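Long-range contacts in putative phosphoribosyltransferase (Neisseria gonorrhoeae, PDB 5VOG), which binds the alarmone ppGpp (guanosine tetraphosphate) and, as a member of the type I phosphoribosyltransferase family, is probably a glycosyl-transferring enzyme: residues A132-K137 / I162-D167; K12-Y17 / N175-A180; E106-R111 / K139-K144; D39-I44 / L102-V107. All blocks are in the same frame, centred on the assembly; numbering follows the deposited sequence.

Interaction 1: residues A132-K137 / I162-D167; sequences AVLHEK and INYPWD. With G4P (guanosine-5',3'-tetraphosphate), chain D.
H135 and I162 mark the nearest approach of two separate backbones, with 8.9 Å between their CA atoms. L134-K137 and I162-W166 run in almost opposite directions, 152° apart, so side chains bridge the gap. The rings of H135 and Y164 reach toward each other tip to tip, and ND1 of H135 and OH of Y164 share a hydrogen bond of 2.9 Å that is straight at 178°. The hydroxyl lies at the edge of the imidazole, and the two rings meet rim to rim. CG of L134 sits over the centre of the imidazole, while L134 CD2 touches Y164 CE1 at 4.0 Å and the edge of the W166 indole. CD1 of I162 packs against CB and ND1 of H135. K137 and I162 bind the guanine of ppGpp, probably at the base-binding end of a type I phosphoribosyltransferase pocket. K137 CG lies anti to the carbonyl carbon (chi1 -68°), and its extended chain brings NZ to 2.8 Å from O6 of the ligand and lets it donate to N7 as well. The I162 backbone uses both its groups: N donates to O6 beside K137 NZ, and O accepts from N1 at 2.7 Å and from N2.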
# COMPACT_ATOMS: atom_id res chain seq x y z
N ALA A 132 12.17 6.98 -5.56
CA ALA A 132 11.53 6.55 -6.79
C ALA A 132 10.09 7.04 -6.77
O ALA A 132 9.35 6.77 -5.81
CB ALA A 132 11.56 5.03 -6.92
N VAL A 133 9.68 7.77 -7.81
CA VAL A 133 8.31 8.25 -7.91
C VAL A 133 7.72 7.76 -9.22
O VAL A 133 8.41 7.64 -10.24
CB VAL A 133 8.20 9.79 -7.81
CG1 VAL A 133 8.50 10.24 -6.41
CG2 VAL A 133 9.15 10.47 -8.80
N LEU A 134 6.42 7.46 -9.20
CA LEU A 134 5.74 6.99 -10.40
C LEU A 134 5.71 8.09 -11.47
O LEU A 134 6.12 7.86 -12.61
CB LEU A 134 4.33 6.53 -10.03
CG LEU A 134 3.30 6.29 -11.14
CD1 LEU A 134 3.73 5.18 -12.08
CD2 LEU A 134 1.95 5.95 -10.51
N HIS A 135 5.24 9.28 -11.10
CA HIS A 135 5.04 10.39 -12.02
C HIS A 135 5.80 11.61 -11.54
O HIS A 135 5.62 12.04 -10.39
CB HIS A 135 3.56 10.73 -12.14
CG HIS A 135 2.75 9.65 -12.76
ND1 HIS A 135 1.53 9.25 -12.25
CD2 HIS A 135 2.96 8.90 -13.87
CE1 HIS A 135 1.04 8.29 -13.01
NE2 HIS A 135 1.88 8.07 -14.01
N GLU A 136 6.60 12.19 -12.43
CA GLU A 136 7.33 13.43 -12.16
C GLU A 136 6.72 14.55 -13.00
O GLU A 136 6.87 14.57 -14.22
CB GLU A 136 8.81 13.27 -12.49
CG GLU A 136 9.59 14.56 -12.36
CD GLU A 136 11.04 14.43 -12.79
OE1 GLU A 136 11.45 13.34 -13.26
OE2 GLU A 136 11.78 15.42 -12.65
N LYS A 137 6.06 15.50 -12.34
CA LYS A 137 5.50 16.65 -13.04
C LYS A 137 6.58 17.70 -13.29
O LYS A 137 7.34 18.05 -12.39
CB LYS A 137 4.36 17.27 -12.26
CG LYS A 137 3.13 16.42 -12.14
CD LYS A 137 2.10 17.26 -11.41
CE LYS A 137 0.79 16.60 -11.30
NZ LYS A 137 -0.15 17.55 -10.64
N ILE A 162 -3.38 14.64 -12.64
CA ILE A 162 -3.40 13.21 -12.90
C ILE A 162 -4.54 12.59 -12.10
O ILE A 162 -4.62 12.77 -10.88
CB ILE A 162 -2.06 12.56 -12.53
CG1 ILE A 162 -0.93 13.18 -13.36
CG2 ILE A 162 -2.13 11.05 -12.70
CD1 ILE A 162 0.47 12.83 -12.83
N ASN A 163 -5.41 11.86 -12.79
CA ASN A 163 -6.49 11.12 -12.14
C ASN A 163 -6.09 9.66 -12.04
O ASN A 163 -5.94 8.98 -13.06
CB ASN A 163 -7.79 11.30 -12.93
CG ASN A 163 -8.24 12.73 -12.95
OD1 ASN A 163 -8.84 13.21 -12.00
ND2 ASN A 163 -7.91 13.45 -14.03
N TYR A 164 -5.90 9.18 -10.79
CA TYR A 164 -5.46 7.82 -10.51
C TYR A 164 -6.64 6.87 -10.45
O TYR A 164 -7.72 7.23 -9.98
CB TYR A 164 -4.69 7.77 -9.19
CG TYR A 164 -3.35 8.46 -9.33
CD1 TYR A 164 -2.32 7.83 -10.01
CD2 TYR A 164 -3.14 9.75 -8.85
CE1 TYR A 164 -1.10 8.46 -10.19
CE2 TYR A 164 -1.92 10.38 -9.02
CZ TYR A 164 -0.91 9.73 -9.70
OH TYR A 164 0.31 10.36 -9.89
N PRO A 165 -6.44 5.63 -10.91
CA PRO A 165 -7.55 4.66 -10.89
C PRO A 165 -8.00 4.32 -9.48
O PRO A 165 -9.16 3.95 -9.27
CB PRO A 165 -6.96 3.45 -11.62
CG PRO A 165 -5.47 3.56 -11.40
CD PRO A 165 -5.18 5.04 -11.41
N TRP A 166 -7.11 4.44 -8.49
CA TRP A 166 -7.47 4.16 -7.11
C TRP A 166 -8.26 5.28 -6.47
O TRP A 166 -8.57 5.19 -5.27
CB TRP A 166 -6.21 3.84 -6.30
CG TRP A 166 -5.03 4.79 -6.45
CD1 TRP A 166 -4.89 6.02 -5.87
CD2 TRP A 166 -3.81 4.54 -7.17
NE1 TRP A 166 -3.65 6.55 -6.18
CE2 TRP A 166 -2.98 5.66 -6.98
CE3 TRP A 166 -3.35 3.48 -7.96
CZ2 TRP A 166 -1.70 5.75 -7.54
CZ3 TRP A 166 -2.08 3.57 -8.51
CH2 TRP A 166 -1.28 4.70 -8.31
N ASP A 167 -8.61 6.32 -7.23
CA ASP A 167 -9.58 7.33 -6.81
C ASP A 167 -10.88 7.26 -7.61
O ASP A 167 -11.73 8.14 -7.47
CB ASP A 167 -8.98 8.73 -6.95
CG ASP A 167 -7.90 9.02 -5.93
OD1 ASP A 167 -8.06 8.61 -4.75
OD2 ASP A 167 -6.89 9.65 -6.31
PB G4P D . 5.64 15.60 -3.46
O1B G4P D . 6.48 16.04 -2.37
O2B G4P D . 5.83 16.36 -4.79
O3B G4P D . 5.82 14.06 -3.71
O3A G4P D . 4.10 15.69 -3.07
PA G4P D . 3.22 16.92 -2.58
O1A G4P D . 3.54 17.29 -1.18
O2A G4P D . 3.34 18.05 -3.57
O5' G4P D . 1.75 16.29 -2.75
C5' G4P D . 0.62 16.74 -1.97
C4' G4P D . -0.59 15.95 -2.40
O4' G4P D . -0.99 16.35 -3.72
C3' G4P D . -0.37 14.43 -2.45
O3' G4P D . -1.33 13.80 -1.58
C2' G4P D . -0.62 14.04 -3.91
O2' G4P D . -1.29 12.79 -4.06
C1' G4P D . -1.48 15.21 -4.40
N9 G4P D . -1.32 15.44 -5.83
C8 G4P D . -0.40 16.25 -6.44
N7 G4P D . -0.49 16.25 -7.75
C5 G4P D . -1.54 15.39 -8.02
C6 G4P D . -2.14 14.98 -9.25
O6 G4P D . -1.82 15.33 -10.39
N1 G4P D . -3.19 14.11 -9.06
C2 G4P D . -3.63 13.66 -7.84
N2 G4P D . -4.68 12.83 -7.84
N3 G4P D . -3.09 14.03 -6.68
C4 G4P D . -2.06 14.88 -6.84
PC G4P D . -1.08 13.64 -0.02
O1C G4P D . -1.43 14.89 0.70
O2C G4P D . 0.35 13.21 0.11
O3C G4P D . -2.02 12.43 0.41
PD G4P D . -2.04 10.87 0.08
O1D G4P D . -0.69 10.54 -0.47
O2D G4P D . -2.31 10.17 1.43
O3D G4P D . -3.19 10.67 -0.87

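Interaction 2: residues K12-Y17 / N175-A180; sequences KIWYTY and NRLAEA
L177 lies over one face of the W14 indole and so fastens the helix 171-179, near the C-terminus, to strand 12-14, which pairs in parallel with strand 161-163 in a small two-stranded sheet. The contact is a CH-pi interaction: CB of L177 stands 3.6 Å from the centroid of the five-membered ring of W14, and CD1 of the same leucine meets W14 NE1 at 3.5 Å. Beside the indole, CB of A178 presses on the W14 carbonyl oxygen at 3.2 Å, and A178 CA makes a bent CA-H...O contact with the same oxygen. T16 then crosses N175 at about a right angle, its CG2 3.4 Å from N175 OD1 and also touching A178 CB. With T16 OG1 set between the backbone N and the carbonyl carbon (chi1 68°), the hydroxyl caps D19 N at the start of helix 17-33, while CG2 faces helix 171-179. Further out, N175 ND2 hydrogen-bonds to OD2 of D18 of the second subunit, so this surface contact borders the dimer interface. Water supplies the polar links between the segments. One water joins W14 N to L177 O and a second joins W14 O to A178 O; a third accepts from Y17 N and donates to N175 OD1 at 2.7 Å.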
# COMPACT_ATOMS: atom_id res chain seq x y z
N LYS A 12 -6.04 17.61 -18.03
CA LYS A 12 -6.22 16.47 -17.15
C LYS A 12 -5.92 15.20 -17.91
O LYS A 12 -6.10 15.13 -19.13
CB LYS A 12 -7.65 16.44 -16.57
CG LYS A 12 -8.00 17.71 -15.81
CD LYS A 12 -9.48 17.80 -15.48
CE LYS A 12 -9.88 16.79 -14.42
NZ LYS A 12 -11.29 16.99 -13.99
N ILE A 13 -5.46 14.18 -17.18
CA ILE A 13 -5.16 12.89 -17.77
C ILE A 13 -5.60 11.81 -16.79
O ILE A 13 -5.57 11.99 -15.57
CB ILE A 13 -3.65 12.77 -18.14
CG1 ILE A 13 -3.38 11.49 -18.93
CG2 ILE A 13 -2.77 12.85 -16.90
CD1 ILE A 13 -2.15 11.57 -19.83
N TRP A 14 -6.08 10.70 -17.35
CA TRP A 14 -6.49 9.52 -16.59
C TRP A 14 -5.61 8.34 -17.00
O TRP A 14 -5.36 8.12 -18.19
CB TRP A 14 -7.96 9.16 -16.86
CG TRP A 14 -8.97 10.13 -16.31
CD1 TRP A 14 -9.80 9.92 -15.25
CD2 TRP A 14 -9.27 11.45 -16.80
NE1 TRP A 14 -10.60 11.02 -15.04
CE2 TRP A 14 -10.30 11.97 -15.98
CE3 TRP A 14 -8.78 12.23 -17.85
CZ2 TRP A 14 -10.83 13.25 -16.17
CZ3 TRP A 14 -9.31 13.50 -18.03
CH2 TRP A 14 -10.33 13.99 -17.20
N TYR A 15 -5.16 7.57 -16.01
CA TYR A 15 -4.34 6.39 -16.24
C TYR A 15 -5.04 5.16 -15.69
O TYR A 15 -5.57 5.20 -14.57
CB TYR A 15 -2.95 6.51 -15.57
CG TYR A 15 -2.05 7.59 -16.14
CD1 TYR A 15 -1.63 7.55 -17.46
CD2 TYR A 15 -1.59 8.61 -15.32
CE1 TYR A 15 -0.79 8.53 -17.96
CE2 TYR A 15 -0.74 9.59 -15.81
CZ TYR A 15 -0.35 9.55 -17.13
OH TYR A 15 0.50 10.53 -17.61
N THR A 16 -5.02 4.08 -16.45
CA THR A 16 -5.56 2.82 -15.95
C THR A 16 -4.57 2.18 -14.97
O THR A 16 -3.40 2.54 -14.91
CB THR A 16 -5.85 1.84 -17.10
OG1 THR A 16 -4.61 1.42 -17.69
CG2 THR A 16 -6.74 2.48 -18.17
N TYR A 17 -5.07 1.22 -14.18
CA TYR A 17 -4.18 0.44 -13.34
C TYR A 17 -3.07 -0.19 -14.17
O TYR A 17 -1.90 -0.17 -13.78
CB TYR A 17 -4.94 -0.66 -12.60
CG TYR A 17 -5.71 -0.21 -11.37
CD1 TYR A 17 -5.05 0.18 -10.21
CD2 TYR A 17 -7.10 -0.23 -11.36
CE1 TYR A 17 -5.75 0.57 -9.08
CE2 TYR A 17 -7.82 0.16 -10.23
CZ TYR A 17 -7.14 0.56 -9.09
OH TYR A 17 -7.84 0.95 -7.97
N ASN A 175 -11.81 4.40 -16.92
CA ASN A 175 -11.10 3.80 -18.03
C ASN A 175 -11.50 4.44 -19.35
O ASN A 175 -10.67 4.59 -20.25
CB ASN A 175 -11.34 2.29 -18.08
CG ASN A 175 -10.63 1.54 -16.97
OD1 ASN A 175 -9.64 2.02 -16.40
ND2 ASN A 175 -11.11 0.35 -16.67
N ARG A 176 -12.77 4.82 -19.48
CA ARG A 176 -13.22 5.51 -20.69
C ARG A 176 -12.45 6.81 -20.88
O ARG A 176 -11.99 7.12 -21.99
CB ARG A 176 -14.72 5.77 -20.63
CG ARG A 176 -15.29 6.39 -21.91
CD ARG A 176 -16.74 6.85 -21.75
NE ARG A 176 -16.85 8.01 -20.87
CZ ARG A 176 -16.63 9.26 -21.25
NH1 ARG A 176 -16.29 9.53 -22.50
NH2 ARG A 176 -16.76 10.26 -20.38
N LEU A 177 -12.29 7.59 -19.81
CA LEU A 177 -11.56 8.85 -19.90
C LEU A 177 -10.08 8.62 -20.16
O LEU A 177 -9.43 9.46 -20.80
CB LEU A 177 -11.79 9.68 -18.63
CG LEU A 177 -13.21 10.24 -18.47
CD1 LEU A 177 -13.48 10.68 -17.03
CD2 LEU A 177 -13.44 11.40 -19.44
N ALA A 178 -9.51 7.51 -19.67
CA ALA A 178 -8.11 7.21 -19.94
C ALA A 178 -7.89 6.90 -21.41
O ALA A 178 -6.92 7.37 -22.02
CB ALA A 178 -7.64 6.05 -19.06
N GLU A 179 -8.79 6.11 -22.01
CA GLU A 179 -8.67 5.79 -23.42
C GLU A 179 -8.97 7.00 -24.29
O GLU A 179 -8.33 7.20 -25.33
CB GLU A 179 -9.60 4.63 -23.78
N ALA A 180 -9.92 7.83 -23.88
CA ALA A 180 -10.26 9.04 -24.61
C ALA A 180 -9.15 10.09 -24.54
O ALA A 180 -9.30 11.16 -25.15
CB ALA A 180 -11.57 9.63 -24.08
O HOH W 1 -6.76 10.56 -20.28
O HOH W 2 -4.21 7.92 -20.67
O HOH W 3 -7.98 0.60 -14.76

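Interaction 3: residues E106-R111 / K139-K144; sequences EVDDSR and KAKAGK. With G4P (guanosine-5',3'-tetraphosphate), chain D.
D108 lies between two basic side chains, R111 and K141, that approach its carboxylate from different directions. It belongs to the stretch E106-R111 of the PRPP-binding motif of type I phosphoribosyltransferases, whose phosphate loop here holds the 5'-diphosphate of ppGpp. R111 comes side-on, in the plane of its guanidinium: NE and NH2 both donate to D108 OD2, NE at 2.9 Å and on the syn lone pair. K141 crosses D108 at about a right angle, and its NZ meets D108 OD1 at 2.7 Å from well above the carboxylate plane, 56° out of it. The lysine chain also lies against R111, with K141 CE 4.0 Å above the R111 guanidinium plane, offset toward its rim. Its bend at chi2 (-68°) turns CD toward D109 O, and NZ beyond it donates to that oxygen at 2.9 Å and to K137 O. K141 NZ and R111 NE are 4.5 Å apart, a closeness that the shared carboxylate probably makes tolerable.

D109 crosses K139 obliquely, its OD1 forming a salt bridge with K139 NZ at 2.8 Å on the syn side; K137 is a second partner of that oxygen. Meanwhile the backbone of the loop faces the ligand: D109 N and R111 N both donate to O2B, and S110 OG, with S110 N, binds O2A. S110 O looks the other way and takes the G143 N-H at 2.9 Å, nearly straight at 176°. Farther along the loop, one water accepts from R111 NH1 and donates to G143 O.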
# COMPACT_ATOMS: atom_id res chain seq x y z
N GLU A 106 3.88 8.31 -5.24
CA GLU A 106 3.22 8.25 -6.55
C GLU A 106 3.49 9.47 -7.42
O GLU A 106 3.64 9.32 -8.64
CB GLU A 106 1.70 8.00 -6.41
CG GLU A 106 0.76 9.21 -6.45
CD GLU A 106 0.70 9.98 -5.13
OE1 GLU A 106 1.75 10.11 -4.47
OE2 GLU A 106 -0.39 10.45 -4.76
N VAL A 107 3.55 10.68 -6.86
CA VAL A 107 3.67 11.88 -7.69
C VAL A 107 4.66 12.86 -7.07
O VAL A 107 4.67 13.07 -5.86
CB VAL A 107 2.30 12.55 -7.95
CG1 VAL A 107 1.69 13.17 -6.69
CG2 VAL A 107 2.44 13.62 -9.05
N ASP A 108 5.53 13.40 -7.93
CA ASP A 108 6.43 14.50 -7.64
C ASP A 108 5.75 15.75 -8.20
O ASP A 108 5.79 16.01 -9.41
CB ASP A 108 7.79 14.23 -8.28
CG ASP A 108 8.78 15.36 -8.11
OD1 ASP A 108 8.38 16.50 -7.79
OD2 ASP A 108 9.98 15.09 -8.33
N ASP A 109 5.08 16.49 -7.32
CA ASP A 109 4.33 17.68 -7.69
C ASP A 109 5.04 18.92 -7.16
O ASP A 109 5.66 19.66 -7.94
CB ASP A 109 2.90 17.60 -7.15
CG ASP A 109 2.02 18.74 -7.62
OD1 ASP A 109 1.89 18.92 -8.85
OD2 ASP A 109 1.44 19.44 -6.77
N SER A 110 5.00 19.18 -5.85
CA SER A 110 5.68 20.33 -5.27
C SER A 110 7.01 19.98 -4.61
O SER A 110 7.80 20.89 -4.34
CB SER A 110 4.79 21.00 -4.21
OG SER A 110 4.76 20.21 -3.01
N ARG A 111 7.26 18.70 -4.34
CA ARG A 111 8.40 18.18 -3.59
C ARG A 111 8.41 18.57 -2.12
O ARG A 111 9.40 18.29 -1.43
CB ARG A 111 9.74 18.57 -4.22
CG ARG A 111 10.07 17.75 -5.41
CD ARG A 111 11.34 18.17 -6.11
NE ARG A 111 11.43 17.38 -7.32
CZ ARG A 111 12.29 17.59 -8.31
NH1 ARG A 111 13.16 18.59 -8.24
NH2 ARG A 111 12.26 16.80 -9.37
N LYS A 139 7.45 21.21 -13.49
CA LYS A 139 6.88 22.42 -12.94
C LYS A 139 7.85 22.95 -11.89
O LYS A 139 8.82 22.28 -11.52
CB LYS A 139 5.49 22.18 -12.33
CG LYS A 139 5.47 21.14 -11.21
CD LYS A 139 4.05 20.73 -10.83
CE LYS A 139 3.30 21.86 -10.16
NZ LYS A 139 1.85 21.53 -9.95
N ALA A 140 7.59 24.17 -11.42
CA ALA A 140 8.39 24.71 -10.34
C ALA A 140 8.16 23.90 -9.07
O ALA A 140 7.08 23.34 -8.84
CB ALA A 140 8.05 26.18 -10.09
N LYS A 141 9.19 23.84 -8.24
CA LYS A 141 9.20 22.99 -7.05
C LYS A 141 9.46 23.85 -5.82
O LYS A 141 10.41 24.63 -5.78
CB LYS A 141 10.27 21.90 -7.18
CG LYS A 141 10.15 21.05 -8.44
CD LYS A 141 8.89 20.17 -8.41
CE LYS A 141 8.77 19.34 -9.67
NZ LYS A 141 7.62 18.37 -9.58
N ALA A 142 8.59 23.71 -4.82
CA ALA A 142 8.84 24.38 -3.56
C ALA A 142 9.84 23.61 -2.71
O ALA A 142 10.65 24.22 -2.00
CB ALA A 142 7.53 24.59 -2.80
N GLY A 143 9.82 22.28 -2.79
CA GLY A 143 10.78 21.47 -2.07
C GLY A 143 12.02 21.16 -2.89
O GLY A 143 12.01 21.23 -4.12
N LYS A 144 13.09 20.80 -2.18
CA LYS A 144 14.38 20.47 -2.77
C LYS A 144 14.81 19.08 -2.33
O LYS A 144 14.63 18.71 -1.16
CB LYS A 144 15.45 21.49 -2.38
PB G4P D . 5.64 15.60 -3.46
O1B G4P D . 6.48 16.04 -2.37
O2B G4P D . 5.83 16.36 -4.79
O3B G4P D . 5.82 14.06 -3.71
O3A G4P D . 4.10 15.69 -3.07
PA G4P D . 3.22 16.92 -2.58
O1A G4P D . 3.54 17.29 -1.18
O2A G4P D . 3.34 18.05 -3.57
O5' G4P D . 1.75 16.29 -2.75
C5' G4P D . 0.62 16.74 -1.97
C4' G4P D . -0.59 15.95 -2.40
O4' G4P D . -0.99 16.35 -3.72
C3' G4P D . -0.37 14.43 -2.45
O3' G4P D . -1.33 13.80 -1.58
C2' G4P D . -0.62 14.04 -3.91
O2' G4P D . -1.29 12.79 -4.06
C1' G4P D . -1.48 15.21 -4.40
N9 G4P D . -1.32 15.44 -5.83
C8 G4P D . -0.40 16.25 -6.44
N7 G4P D . -0.49 16.25 -7.75
C5 G4P D . -1.54 15.39 -8.02
C6 G4P D . -2.14 14.98 -9.25
O6 G4P D . -1.82 15.33 -10.39
N1 G4P D . -3.19 14.11 -9.06
C2 G4P D . -3.63 13.66 -7.84
N2 G4P D . -4.68 12.83 -7.84
N3 G4P D . -3.09 14.03 -6.68
C4 G4P D . -2.06 14.88 -6.84
PC G4P D . -1.08 13.64 -0.02
O1C G4P D . -1.43 14.89 0.70
O2C G4P D . 0.35 13.21 0.11
O3C G4P D . -2.02 12.43 0.41
PD G4P D . -2.04 10.87 0.08
O1D G4P D . -0.69 10.54 -0.47
O2D G4P D . -2.31 10.17 1.43
O3D G4P D . -3.19 10.67 -0.87
O HOH W 4 13.50 20.95 -6.43

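Interaction 4: residues D39-I44 / L102-V107; sequences DAMIAI and LVVDEV. With G4P (guanosine-5',3'-tetraphosphate), chain D.
I44 meets the strand beside it first through its backbone, donating from N to V104 O at 3.0 Å, the last of four hydrogen bonds that join strands 40-44 and 102-105 in parallel. The others run from L102 N to A40 O, I42 N to L102 O and V104 N to I42 O. From there the isoleucine turns to the acid that follows V104. I44 CB lies 3.6 Å from D105 OD2, and I44 CG2 rests on the same oxygen at 3.7 Å. I44 CG1, anti to the carbonyl carbon (chi1 -55°), lies 3.9 Å from V104 O and beside V103 CG1. At the tip, I44 CD1 touches D105 OD2 at 3.5 Å and V103 CG1 at 3.6 Å. The isoleucine thus crosses the carboxylate at about a right angle, with CB, CG2 and CD1 all against OD2; the other oxygen, OD1, accepts from E106 N and from a water that also donates to I44 O. A magnesium ion lies about 4 Å from the D105 side chain. On the face carrying M41, A43, L102 and V104, SD of M41 touches V104 CG2 at 3.8 Å. These are adjacent strands in the core sheet of the alpha/beta phosphoribosyltransferase fold: that face packs on helix 49-59 through L55 and A52, and the face of I42, I44 and V103 packs on helix 112-121; strands 63-75 and 129-133 flank the pair.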
# COMPACT_ATOMS: atom_id res chain seq x y z
N ASP A 39 17.82 -2.61 -0.43
CA ASP A 39 17.50 -3.68 0.50
C ASP A 39 16.06 -3.63 0.99
O ASP A 39 15.54 -4.67 1.43
CB ASP A 39 18.46 -3.62 1.70
CG ASP A 39 19.90 -3.75 1.28
OD1 ASP A 39 20.26 -4.83 0.75
OD2 ASP A 39 20.68 -2.78 1.44
N ALA A 40 15.42 -2.48 0.89
CA ALA A 40 14.03 -2.32 1.31
C ALA A 40 13.49 -1.04 0.69
O ALA A 40 14.26 -0.15 0.30
CB ALA A 40 13.92 -2.25 2.84
N MET A 41 12.17 -0.98 0.58
CA MET A 41 11.44 0.23 0.21
C MET A 41 10.85 0.87 1.46
O MET A 41 10.53 0.18 2.43
CB MET A 41 10.31 -0.08 -0.78
CG MET A 41 10.79 -0.36 -2.19
SD MET A 41 9.42 -0.80 -3.29
CE MET A 41 9.40 -2.58 -3.13
N ILE A 42 10.72 2.19 1.43
CA ILE A 42 9.93 2.92 2.41
C ILE A 42 8.85 3.65 1.62
O ILE A 42 9.12 4.67 0.96
CB ILE A 42 10.77 3.89 3.25
CG1 ILE A 42 11.88 3.13 3.98
CG2 ILE A 42 9.88 4.67 4.22
CD1 ILE A 42 12.88 4.03 4.68
N ALA A 43 7.63 3.11 1.64
CA ALA A 43 6.51 3.72 0.93
C ALA A 43 5.94 4.86 1.76
O ALA A 43 5.74 4.72 2.97
CB ALA A 43 5.42 2.69 0.66
N ILE A 44 5.65 5.98 1.11
CA ILE A 44 4.97 7.09 1.77
C ILE A 44 3.48 6.96 1.48
O ILE A 44 3.03 7.24 0.37
CB ILE A 44 5.50 8.45 1.30
CG1 ILE A 44 7.02 8.54 1.46
CG2 ILE A 44 4.81 9.58 2.06
CD1 ILE A 44 7.64 9.76 0.75
N LEU A 102 14.92 2.58 -0.46
CA LEU A 102 14.33 3.28 -1.60
C LEU A 102 12.99 3.86 -1.16
O LEU A 102 12.03 3.11 -0.91
CB LEU A 102 14.14 2.33 -2.78
CG LEU A 102 13.56 2.96 -4.05
CD1 LEU A 102 14.57 3.94 -4.65
CD2 LEU A 102 13.14 1.89 -5.06
N VAL A 103 12.91 5.18 -1.08
CA VAL A 103 11.66 5.87 -0.74
C VAL A 103 10.78 5.89 -1.98
O VAL A 103 11.25 6.21 -3.07
CB VAL A 103 11.97 7.29 -0.24
CG1 VAL A 103 10.70 8.06 0.08
CG2 VAL A 103 12.92 7.24 0.98
N VAL A 104 9.49 5.54 -1.83
CA VAL A 104 8.58 5.39 -2.97
C VAL A 104 7.35 6.28 -2.77
O VAL A 104 6.73 6.25 -1.70
CB VAL A 104 8.15 3.92 -3.17
CG1 VAL A 104 7.14 3.81 -4.31
CG2 VAL A 104 9.35 3.02 -3.39
N ASP A 105 6.99 7.05 -3.79
CA ASP A 105 5.75 7.83 -3.75
C ASP A 105 5.13 7.85 -5.14
O ASP A 105 5.76 7.44 -6.12
CB ASP A 105 5.99 9.24 -3.21
CG ASP A 105 4.84 9.74 -2.35
OD1 ASP A 105 3.70 9.26 -2.54
OD2 ASP A 105 5.07 10.61 -1.49
N GLU A 106 3.88 8.31 -5.24
CA GLU A 106 3.22 8.25 -6.55
C GLU A 106 3.49 9.47 -7.42
O GLU A 106 3.64 9.32 -8.64
CB GLU A 106 1.70 8.00 -6.41
CG GLU A 106 0.76 9.21 -6.45
CD GLU A 106 0.70 9.98 -5.13
OE1 GLU A 106 1.75 10.11 -4.47
OE2 GLU A 106 -0.39 10.45 -4.76
N VAL A 107 3.55 10.68 -6.86
CA VAL A 107 3.67 11.88 -7.69
C VAL A 107 4.66 12.86 -7.07
O VAL A 107 4.67 13.07 -5.86
CB VAL A 107 2.30 12.55 -7.95
CG1 VAL A 107 1.69 13.17 -6.69
CG2 VAL A 107 2.44 13.62 -9.05
PB G4P D . 5.64 15.60 -3.46
O1B G4P D . 6.48 16.04 -2.37
O2B G4P D . 5.83 16.36 -4.79
O3B G4P D . 5.82 14.06 -3.71
O3A G4P D . 4.10 15.69 -3.07
PA G4P D . 3.22 16.92 -2.58
O1A G4P D . 3.54 17.29 -1.18
O2A G4P D . 3.34 18.05 -3.57
O5' G4P D . 1.75 16.29 -2.75
C5' G4P D . 0.62 16.74 -1.97
C4' G4P D . -0.59 15.95 -2.40
O4' G4P D . -0.99 16.35 -3.72
C3' G4P D . -0.37 14.43 -2.45
O3' G4P D . -1.33 13.80 -1.58
C2' G4P D . -0.62 14.04 -3.91
O2' G4P D . -1.29 12.79 -4.06
C1' G4P D . -1.48 15.21 -4.40
N9 G4P D . -1.32 15.44 -5.83
C8 G4P D . -0.40 16.25 -6.44
N7 G4P D . -0.49 16.25 -7.75
C5 G4P D . -1.54 15.39 -8.02
C6 G4P D . -2.14 14.98 -9.25
O6 G4P D . -1.82 15.33 -10.39
N1 G4P D . -3.19 14.11 -9.06
C2 G4P D . -3.63 13.66 -7.84
N2 G4P D . -4.68 12.83 -7.84
N3 G4P D . -3.09 14.03 -6.68
C4 G4P D . -2.06 14.88 -6.84
PC G4P D . -1.08 13.64 -0.02
O1C G4P D . -1.43 14.89 0.70
O2C G4P D . 0.35 13.21 0.11
O3C G4P D . -2.02 12.43 0.41
PD G4P D . -2.04 10.87 0.08
O1D G4P D . -0.69 10.54 -0.47
O2D G4P D . -2.31 10.17 1.43
O3D G4P D . -3.19 10.67 -0.87
O HOH W 5 1.96 9.54 -0.68

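How the interactions relate
Along the chain, interaction 2 joins the two ends and encloses the rest: interaction 4 closes at 102-107, where interaction 3 begins, and the segments of interactions 3 and 1 then alternate. Interactions 1, 3 and 4 all reach the large mixed sheet and all touch ppGpp. Their centres are 13 to 16 Å apart, and E106 and V107 are common to interactions 3 and 4. The pocket is therefore assembled from the residues that follow a central strand of the sheet (E106, V107), the phosphate loop and the base-binding segment. Interaction 2 lies farther out, 23 to 25 Å from interactions 3 and 4, but meets interaction 1, 12 Å away, through the neighbouring strands 12-14 and 161-163; both also touch the second subunit.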